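PDB 4G3A: CLIP-associating protein from Drosophila melanogaster, which tracks microtubule plus ends and stabilises dynamic microtubules, supporting mitotic spindle formation and kinetochore attachment. Local coordinates for residues Leu76-Gly81 against Leu114-Glu119; Thr151-Leu156 against Ile189-Glu194. All coordinates share one frame; numbering follows the deposited sequence.

In the fold
The chain is the N-terminal TOG-like domain, all-helical and built of HEAT repeats, and the two contacts sit in series along it. From the N terminus, segment 76-81, at the end of helix 63-80 in HEAT 1, is met by 114-119 of helix 104-119 in HEAT 2, 33 residues on from G81, closing contact 1 around helix 88-98. Only then does contact 2 open, where 151-156 of helix 142-159 meets 189-194 of helix 182-199 in HEAT 3, with helix 170-175 in the loop between. Neither nests in the other nor crosses it. Their centres lie about 21 Å apart, and they touch where L114, R115 and M118 pack on T151, N154 and A155, so four helices form one continuous layer.

Contact 1 of 2, residues Leu76-Gly81 against Leu114-Glu119; sequences LIKRLG and LRDLME
I77 and L117 make the apolar part of this contact, with CD1 of I77 3.6 Å from CD2 of L117. The isoleucine comes in obliquely across the end of the leucine. Its other branch turns elsewhere: CG2, anti to the backbone N, rests on the main chain of helix 104-119, 3.5 Å from D116 O. I77 thus straddles two successive residues, one branch on a leucine methyl and the other on a peptide carbonyl. The backbones come close here, the CA atoms of I77 and L117 being 6.4 Å apart.

The polar part lies beside it. K78 passes obliquely by D116, its chain extended beyond CG, and its CE stands 3.7 Å from D116 OD2. The charges stop short of a salt bridge, NZ of K78 and OD2 of D116 being 4.5 Å apart. A water spans the gap, accepting from K78 NZ at 2.8 Å and donating to D116 OD2 at 2.7 Å. Each end has a further partner on helix 63-80: E75 forms a salt bridge with K78, and the hydroxyl of S74 is hydrogen-bonded to D116 OD2. OD2 of this buried aspartate is therefore gripped twice, by a water and by S74, with the lysine charge probably helping to keep the group ionised.

The two helices run almost parallel, 4° apart with axes 9.2 Å from each other, as equivalent helices of successive HEAT repeats do. Helix 47-58 packs against L76 behind the first, helix 125-136 receives L114 and L117, and helix 142-159 continues the layer beyond R115.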
ATOM      1  N   LEU A  76      13.790  -1.951   6.357  1.00 29.46           N
ATOM      2  CA  LEU A  76      14.371  -3.176   5.796  1.00 32.13           C
ATOM      3  C   LEU A  76      14.255  -3.208   4.272  1.00 37.78           C
ATOM      4  O   LEU A  76      15.190  -3.613   3.573  1.00 33.80           O
ATOM      5  CB  LEU A  76      13.703  -4.422   6.388  1.00 30.69           C
ATOM      6  CG  LEU A  76      13.907  -4.658   7.888  1.00 39.60           C
ATOM      7  CD1 LEU A  76      12.944  -5.717   8.410  1.00 37.83           C
ATOM      8  CD2 LEU A  76      15.350  -5.049   8.180  1.00 39.58           C
ATOM      9  N   ILE A  77      13.101  -2.780   3.758  1.00 36.44           N
ATOM     10  CA  ILE A  77      12.909  -2.714   2.317  1.00 28.80           C
ATOM     11  C   ILE A  77      13.956  -1.792   1.709  1.00 34.75           C
ATOM     12  O   ILE A  77      14.586  -2.135   0.713  1.00 36.95           O
ATOM     13  CB  ILE A  77      11.507  -2.193   1.953  1.00 33.67           C
ATOM     14  CG1 ILE A  77      10.447  -3.242   2.275  1.00 32.63           C
ATOM     15  CG2 ILE A  77      11.430  -1.820   0.481  1.00 31.79           C
ATOM     16  CD1 ILE A  77       9.085  -2.637   2.445  1.00 33.40           C
ATOM     17  N   LYS A  78      14.134  -0.616   2.306  1.00 31.68           N
ATOM     18  CA  LYS A  78      15.119   0.339   1.807  1.00 36.58           C
ATOM     19  C   LYS A  78      16.532  -0.238   1.815  1.00 39.37           C
ATOM     20  O   LYS A  78      17.288  -0.043   0.867  1.00 39.34           O
ATOM     21  CB  LYS A  78      15.075   1.632   2.613  1.00 36.89           C
ATOM     22  CG  LYS A  78      13.804   2.418   2.428  1.00 44.16           C
ATOM     23  CD  LYS A  78      13.772   3.584   3.377  1.00 46.97           C
ATOM     24  CE  LYS A  78      12.363   4.088   3.561  1.00 47.08           C
ATOM     25  NZ  LYS A  78      12.358   5.202   4.544  1.00 47.32           N
ATOM     26  N   ARG A  79      16.883  -0.961   2.876  1.00 38.02           N
ATOM     27  CA  ARG A  79      18.216  -1.554   2.983  1.00 43.83           C
ATOM     28  C   ARG A  79      18.372  -2.807   2.133  1.00 47.56           C
ATOM     29  O   ARG A  79      19.451  -3.065   1.598  1.00 49.61           O
ATOM     30  CB  ARG A  79      18.534  -1.929   4.430  1.00 39.20           C
ATOM     31  CG  ARG A  79      18.679  -0.766   5.367  1.00 48.80           C
ATOM     32  CD  ARG A  79      19.084  -1.272   6.718  1.00 53.22           C
ATOM     33  NE  ARG A  79      19.371  -0.182   7.638  1.00 56.19           N
ATOM     34  CZ  ARG A  79      20.594   0.194   7.993  1.00 50.03           C
ATOM     35  NH1 ARG A  79      21.663  -0.435   7.511  1.00 47.68           N
ATOM     36  NH2 ARG A  79      20.745   1.202   8.837  1.00 45.13           N
ATOM     37  N   LEU A  80      17.303  -3.594   2.031  1.00 41.14           N
ATOM     38  CA  LEU A  80      17.380  -4.911   1.395  1.00 42.46           C
ATOM     39  C   LEU A  80      17.073  -4.891  -0.095  1.00 49.28           C
ATOM     40  O   LEU A  80      17.544  -5.748  -0.843  1.00 56.12           O
ATOM     41  CB  LEU A  80      16.439  -5.893   2.086  1.00 36.98           C
ATOM     42  CG  LEU A  80      17.054  -6.791   3.155  1.00 45.25           C
ATOM     43  CD1 LEU A  80      17.915  -5.979   4.094  1.00 47.79           C
ATOM     44  CD2 LEU A  80      15.969  -7.534   3.910  1.00 39.72           C
ATOM     45  N   GLY A  81      16.269  -3.931  -0.525  1.00 41.61           N
ATOM     46  CA  GLY A  81      15.887  -3.863  -1.923  1.00 38.89           C
ATOM     47  C   GLY A  81      15.274  -5.178  -2.354  1.00 39.77           C
ATOM     48  O   GLY A  81      14.437  -5.731  -1.646  1.00 38.64           O
ATOM     49  N   LEU A 114       3.998   0.183   0.990  1.00 30.63           N
ATOM     50  CA  LEU A 114       3.693  -0.243  -0.374  1.00 23.58           C
ATOM     51  C   LEU A 114       4.496   0.562  -1.403  1.00 24.66           C
ATOM     52  O   LEU A 114       5.059   0.000  -2.333  1.00 21.54           O
ATOM     53  CB  LEU A 114       2.186  -0.150  -0.673  1.00 27.20           C
ATOM     54  CG  LEU A 114       1.276  -1.049   0.172  1.00 24.07           C
ATOM     55  CD1 LEU A 114      -0.188  -0.769  -0.155  1.00 22.94           C
ATOM     56  CD2 LEU A 114       1.616  -2.514  -0.046  1.00 23.52           C
ATOM     57  N   ARG A 115       4.561   1.877  -1.240  1.00 27.90           N
ATOM     58  CA  ARG A 115       5.358   2.683  -2.168  1.00 28.43           C
ATOM     59  C   ARG A 115       6.849   2.315  -2.090  1.00 32.58           C
ATOM     60  O   ARG A 115       7.552   2.291  -3.103  1.00 30.31           O
ATOM     61  CB  ARG A 115       5.125   4.178  -1.924  1.00 23.42           C
ATOM     62  CG  ARG A 115       3.686   4.622  -2.242  1.00 29.18           C
ATOM     63  CD  ARG A 115       3.577   6.142  -2.419  1.00 33.43           C
ATOM     64  NE  ARG A 115       3.892   6.872  -1.194  1.00 36.67           N
ATOM     65  CZ  ARG A 115       3.002   7.142  -0.242  1.00 43.17           C
ATOM     66  NH1 ARG A 115       1.746   6.734  -0.368  1.00 38.79           N
ATOM     67  NH2 ARG A 115       3.361   7.816   0.840  1.00 38.06           N
ATOM     68  N   ASP A 116       7.323   2.013  -0.882  1.00 29.29           N
ATOM     69  CA  ASP A 116       8.721   1.631  -0.694  1.00 29.81           C
ATOM     70  C   ASP A 116       9.053   0.327  -1.421  1.00 24.42           C
ATOM     71  O   ASP A 116      10.117   0.207  -2.026  1.00 26.32           O
ATOM     72  CB  ASP A 116       9.082   1.546   0.796  1.00 30.38           C
ATOM     73  CG  ASP A 116       9.152   2.915   1.467  1.00 35.29           C
ATOM     74  OD1 ASP A 116       9.412   3.933   0.783  1.00 35.48           O
ATOM     75  OD2 ASP A 116       8.947   2.973   2.694  1.00 38.09           O
ATOM     76  N   LEU A 117       8.143  -0.641  -1.386  1.00 24.32           N
ATOM     77  CA  LEU A 117       8.338  -1.881  -2.139  1.00 25.27           C
ATOM     78  C   LEU A 117       8.637  -1.612  -3.617  1.00 32.95           C
ATOM     79  O   LEU A 117       9.468  -2.278  -4.235  1.00 29.94           O
ATOM     80  CB  LEU A 117       7.105  -2.786  -2.029  1.00 26.62           C
ATOM     81  CG  LEU A 117       6.757  -3.455  -0.694  1.00 25.00           C
ATOM     82  CD1 LEU A 117       5.379  -4.110  -0.753  1.00 28.74           C
ATOM     83  CD2 LEU A 117       7.821  -4.503  -0.301  1.00 28.22           C
HETATM   84  N   MSE A 118       7.939  -0.636  -4.182  1.00 32.29           N
HETATM   85  CA  MSE A 118       8.087  -0.324  -5.594  1.00 30.94           C
HETATM   86  C   MSE A 118       9.298   0.574  -5.825  1.00 31.68           C
HETATM   87  O   MSE A 118      10.098   0.324  -6.716  1.00 36.06           O
HETATM   88  CB  MSE A 118       6.809   0.336  -6.124  1.00 26.35           C
HETATM   89  CG  MSE A 118       5.612  -0.595  -6.102  1.00 28.41           C
HETATM   90 SE   MSE A 118       4.019   0.254  -6.910  1.00 33.37          SE
HETATM   91  CE  MSE A 118       3.552   1.392  -5.408  1.00 26.95           C
ATOM     92  N   GLU A 119       9.444   1.616  -5.017  1.00 30.82           N
ATOM     93  CA  GLU A 119      10.552   2.540  -5.224  1.00 33.11           C
ATOM     94  C   GLU A 119      11.894   1.816  -5.094  1.00 33.57           C
ATOM     95  O   GLU A 119      12.812   2.047  -5.879  1.00 36.96           O
ATOM     96  CB  GLU A 119      10.491   3.726  -4.256  1.00 36.05           C
ATOM     97  CG  GLU A 119      11.586   4.766  -4.516  1.00 43.69           C
ATOM     98  CD  GLU A 119      11.428   6.044  -3.692  1.00 53.43           C
ATOM     99  OE1 GLU A 119      10.406   6.199  -2.990  1.00 51.93           O
ATOM    100  OE2 GLU A 119      12.335   6.902  -3.760  1.00 52.49           O
TER
HETATM  101  O   HOH W   1       9.594   5.085   4.243  1.00 36.39           O

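Contact 2 of 2, residues Thr151-Leu156 against Ile189-Glu194; sequences TIVNAL and IQTLVE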
ATOM      1  N   THR A 151      -3.835   3.841  -3.869  1.00 23.71           N
ATOM      2  CA  THR A 151      -2.546   3.234  -4.172  1.00 22.57           C
ATOM      3  C   THR A 151      -2.332   3.203  -5.680  1.00 21.57           C
ATOM      4  O   THR A 151      -1.230   3.460  -6.169  1.00 23.64           O
ATOM      5  CB  THR A 151      -2.454   1.783  -3.642  1.00 27.46           C
ATOM      6  OG1 THR A 151      -2.693   1.766  -2.227  1.00 26.84           O
ATOM      7  CG2 THR A 151      -1.084   1.192  -3.945  1.00 26.72           C
ATOM      8  N   ILE A 152      -3.381   2.859  -6.419  1.00 21.27           N
ATOM      9  CA  ILE A 152      -3.304   2.859  -7.877  1.00 23.41           C
ATOM     10  C   ILE A 152      -2.988   4.258  -8.394  1.00 23.59           C
ATOM     11  O   ILE A 152      -2.109   4.451  -9.248  1.00 25.63           O
ATOM     12  CB  ILE A 152      -4.635   2.416  -8.506  1.00 21.27           C
ATOM     13  CG1 ILE A 152      -4.915   0.942  -8.202  1.00 26.15           C
ATOM     14  CG2 ILE A 152      -4.627   2.684 -10.011  1.00 23.11           C
ATOM     15  CD1 ILE A 152      -6.292   0.477  -8.672  1.00 24.53           C
ATOM     16  N   VAL A 153      -3.710   5.236  -7.872  1.00 23.82           N
ATOM     17  CA  VAL A 153      -3.508   6.632  -8.296  1.00 21.50           C
ATOM     18  C   VAL A 153      -2.059   7.063  -8.049  1.00 22.75           C
ATOM     19  O   VAL A 153      -1.403   7.633  -8.935  1.00 24.25           O
ATOM     20  CB  VAL A 153      -4.492   7.582  -7.594  1.00 31.26           C
ATOM     21  CG1 VAL A 153      -4.033   9.038  -7.735  1.00 29.34           C
ATOM     22  CG2 VAL A 153      -5.907   7.419  -8.187  1.00 29.67           C
ATOM     23  N   ASN A 154      -1.551   6.765  -6.858  1.00 26.68           N
ATOM     24  CA  ASN A 154      -0.188   7.177  -6.495  1.00 29.51           C
ATOM     25  C   ASN A 154       0.850   6.491  -7.370  1.00 24.30           C
ATOM     26  O   ASN A 154       1.812   7.117  -7.803  1.00 24.32           O
ATOM     27  CB  ASN A 154       0.115   6.878  -5.021  1.00 27.48           C
ATOM     28  CG  ASN A 154      -0.740   7.685  -4.062  1.00 27.82           C
ATOM     29  OD1 ASN A 154      -0.888   7.322  -2.897  1.00 33.20           O
ATOM     30  ND2 ASN A 154      -1.313   8.780  -4.545  1.00 25.83           N
ATOM     31  N   ALA A 155       0.665   5.192  -7.611  1.00 21.99           N
ATOM     32  CA  ALA A 155       1.579   4.432  -8.458  1.00 24.01           C
ATOM     33  C   ALA A 155       1.616   4.953  -9.906  1.00 28.53           C
ATOM     34  O   ALA A 155       2.681   5.034 -10.532  1.00 25.05           O
ATOM     35  CB  ALA A 155       1.203   2.970  -8.442  1.00 23.52           C
ATOM     36  N   LEU A 156       0.449   5.297 -10.434  1.00 29.30           N
ATOM     37  CA  LEU A 156       0.360   5.886 -11.766  1.00 24.35           C
ATOM     38  C   LEU A 156       1.052   7.240 -11.797  1.00 24.44           C
ATOM     39  O   LEU A 156       1.843   7.537 -12.693  1.00 27.95           O
ATOM     40  CB  LEU A 156      -1.119   6.039 -12.162  1.00 33.45           C
ATOM     41  CG  LEU A 156      -1.472   6.252 -13.636  1.00 41.04           C
ATOM     42  CD1 LEU A 156      -1.012   5.069 -14.475  1.00 39.16           C
ATOM     43  CD2 LEU A 156      -2.987   6.489 -13.801  1.00 29.62           C
ATOM     44  N   ILE A 189     -14.698   7.275  -8.811  1.00 29.67           N
ATOM     45  CA  ILE A 189     -14.849   8.376  -9.760  1.00 37.72           C
ATOM     46  C   ILE A 189     -13.532   9.114  -9.921  1.00 33.80           C
ATOM     47  O   ILE A 189     -13.025   9.256 -11.028  1.00 40.73           O
ATOM     48  CB  ILE A 189     -15.918   9.388  -9.303  1.00 38.66           C
ATOM     49  CG1 ILE A 189     -17.299   8.736  -9.309  1.00 45.01           C
ATOM     50  CG2 ILE A 189     -15.912  10.611 -10.213  1.00 41.87           C
ATOM     51  CD1 ILE A 189     -18.367   9.558  -8.634  1.00 56.00           C
ATOM     52  N   GLN A 190     -12.987   9.584  -8.805  1.00 39.97           N
ATOM     53  CA  GLN A 190     -11.734  10.322  -8.854  0.64 39.69           C
ATOM     54  C   GLN A 190     -10.589   9.495  -9.440  1.00 41.89           C
ATOM     55  O   GLN A 190      -9.715  10.050 -10.109  1.00 44.65           O
ATOM     56  CB  GLN A 190     -11.356  10.882  -7.481  0.64 41.56           C
ATOM     57  CG  GLN A 190     -10.285  11.950  -7.560  0.64 39.62           C
ATOM     58  CD  GLN A 190     -10.701  13.095  -8.468  0.64 40.94           C
ATOM     59  OE1 GLN A 190     -11.886  13.402  -8.591  0.64 48.40           O
ATOM     60  NE2 GLN A 190      -9.733  13.726  -9.111  0.64 27.94           N
ATOM     61  N   THR A 191     -10.604   8.181  -9.230  1.00 32.48           N
ATOM     62  CA  THR A 191      -9.560   7.309  -9.782  1.00 30.45           C
ATOM     63  C   THR A 191      -9.587   7.283 -11.315  1.00 33.10           C
ATOM     64  O   THR A 191      -8.543   7.337 -11.972  1.00 34.03           O
ATOM     65  CB  THR A 191      -9.683   5.852  -9.251  1.00 32.84           C
ATOM     66  OG1 THR A 191      -9.521   5.840  -7.832  1.00 36.25           O
ATOM     67  CG2 THR A 191      -8.636   4.960  -9.880  1.00 24.61           C
ATOM     68  N   LEU A 192     -10.787   7.194 -11.885  1.00 29.44           N
ATOM     69  CA  LEU A 192     -10.940   7.247 -13.340  1.00 25.56           C
ATOM     70  C   LEU A 192     -10.493   8.607 -13.877  1.00 31.28           C
ATOM     71  O   LEU A 192      -9.884   8.702 -14.947  1.00 26.73           O
ATOM     72  CB  LEU A 192     -12.384   6.965 -13.731  1.00 27.45           C
ATOM     73  CG  LEU A 192     -12.779   5.509 -13.462  1.00 29.35           C
ATOM     74  CD1 LEU A 192     -14.280   5.354 -13.602  1.00 29.61           C
ATOM     75  CD2 LEU A 192     -12.035   4.576 -14.418  1.00 27.49           C
ATOM     76  N   VAL A 193     -10.780   9.651 -13.115  1.00 33.65           N
ATOM     77  CA  VAL A 193     -10.352  10.989 -13.491  1.00 37.50           C
ATOM     78  C   VAL A 193      -8.824  11.072 -13.496  1.00 35.64           C
ATOM     79  O   VAL A 193      -8.233  11.588 -14.446  1.00 34.02           O
ATOM     80  CB  VAL A 193     -10.988  12.072 -12.585  1.00 40.16           C
ATOM     81  CG1 VAL A 193     -10.324  13.426 -12.811  1.00 48.94           C
ATOM     82  CG2 VAL A 193     -12.490  12.167 -12.842  1.00 33.78           C
ATOM     83  N   GLU A 194      -8.185  10.528 -12.459  1.00 33.75           N
ATOM     84  CA  GLU A 194      -6.723  10.482 -12.398  1.00 29.77           C
ATOM     85  C   GLU A 194      -6.138   9.644 -13.537  1.00 33.20           C
ATOM     86  O   GLU A 194      -5.108  10.003 -14.108  1.00 30.11           O
ATOM     87  CB  GLU A 194      -6.237   9.923 -11.050  1.00 36.25           C
ATOM     88  CG  GLU A 194      -6.842  10.589  -9.821  1.00 40.89           C
ATOM     89  CD  GLU A 194      -6.449  12.056  -9.662  1.00 48.48           C
ATOM     90  OE1 GLU A 194      -5.458  12.502 -10.287  1.00 37.52           O
ATOM     91  OE2 GLU A 194      -7.138  12.763  -8.897  1.00 56.39           O
TER
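V153 sets both its methyls against the aliphatic part of E194, crossing it obliquely: CG2 lies 3.7 Å and CG1 3.8 Å from E194 CG. With CG1 anti to the backbone N (chi1 164°), the valine fork faces helix 182-199 and takes the glutamate chain on both prongs. CG2 of V153 also meets T191, nearly one turn earlier, standing 4.0 Å from its CG2. Further along, L156 brings CD2 to 4.1 Å from the carbonyl O of E194, so the glutamate is touched at both its side chain and its backbone.

The next shell fixes these groups. E194 bends at chi2 (-65°), which swings the carboxylate back along its own helix towards Q190. In the conformer of Q190 given, one of two, NE2 makes a nearly straight bond of 2.8 Å to OE2 of E194; OE2 lies in the amide plane of Q190, while NE2 approaches from above the carboxylate plane. The other oxygen, OE1, is held by K197 in a salt bridge and by H157 of helix 142-159 in a hydrogen bond. T191 gives its hydroxyl to the carbonyl of A187, while OG1 and CG2 both lie against V153 CG2.

With E194 cut back to an alanine, V153 would keep CB as a neighbour but lose CG, which is likely to open a gap beside its methyls and leave K197 and H157 without their carboxylate partner.

The segments run 13° apart, joining HEAT 3 to helix 142-159, its neighbour in the stack. Within them the contact is mostly methyls on the methylenes of a glutamate, while its carboxylate, probably kept ionised by K197, reaches H157 just beyond and so adds a polar link between the same helices.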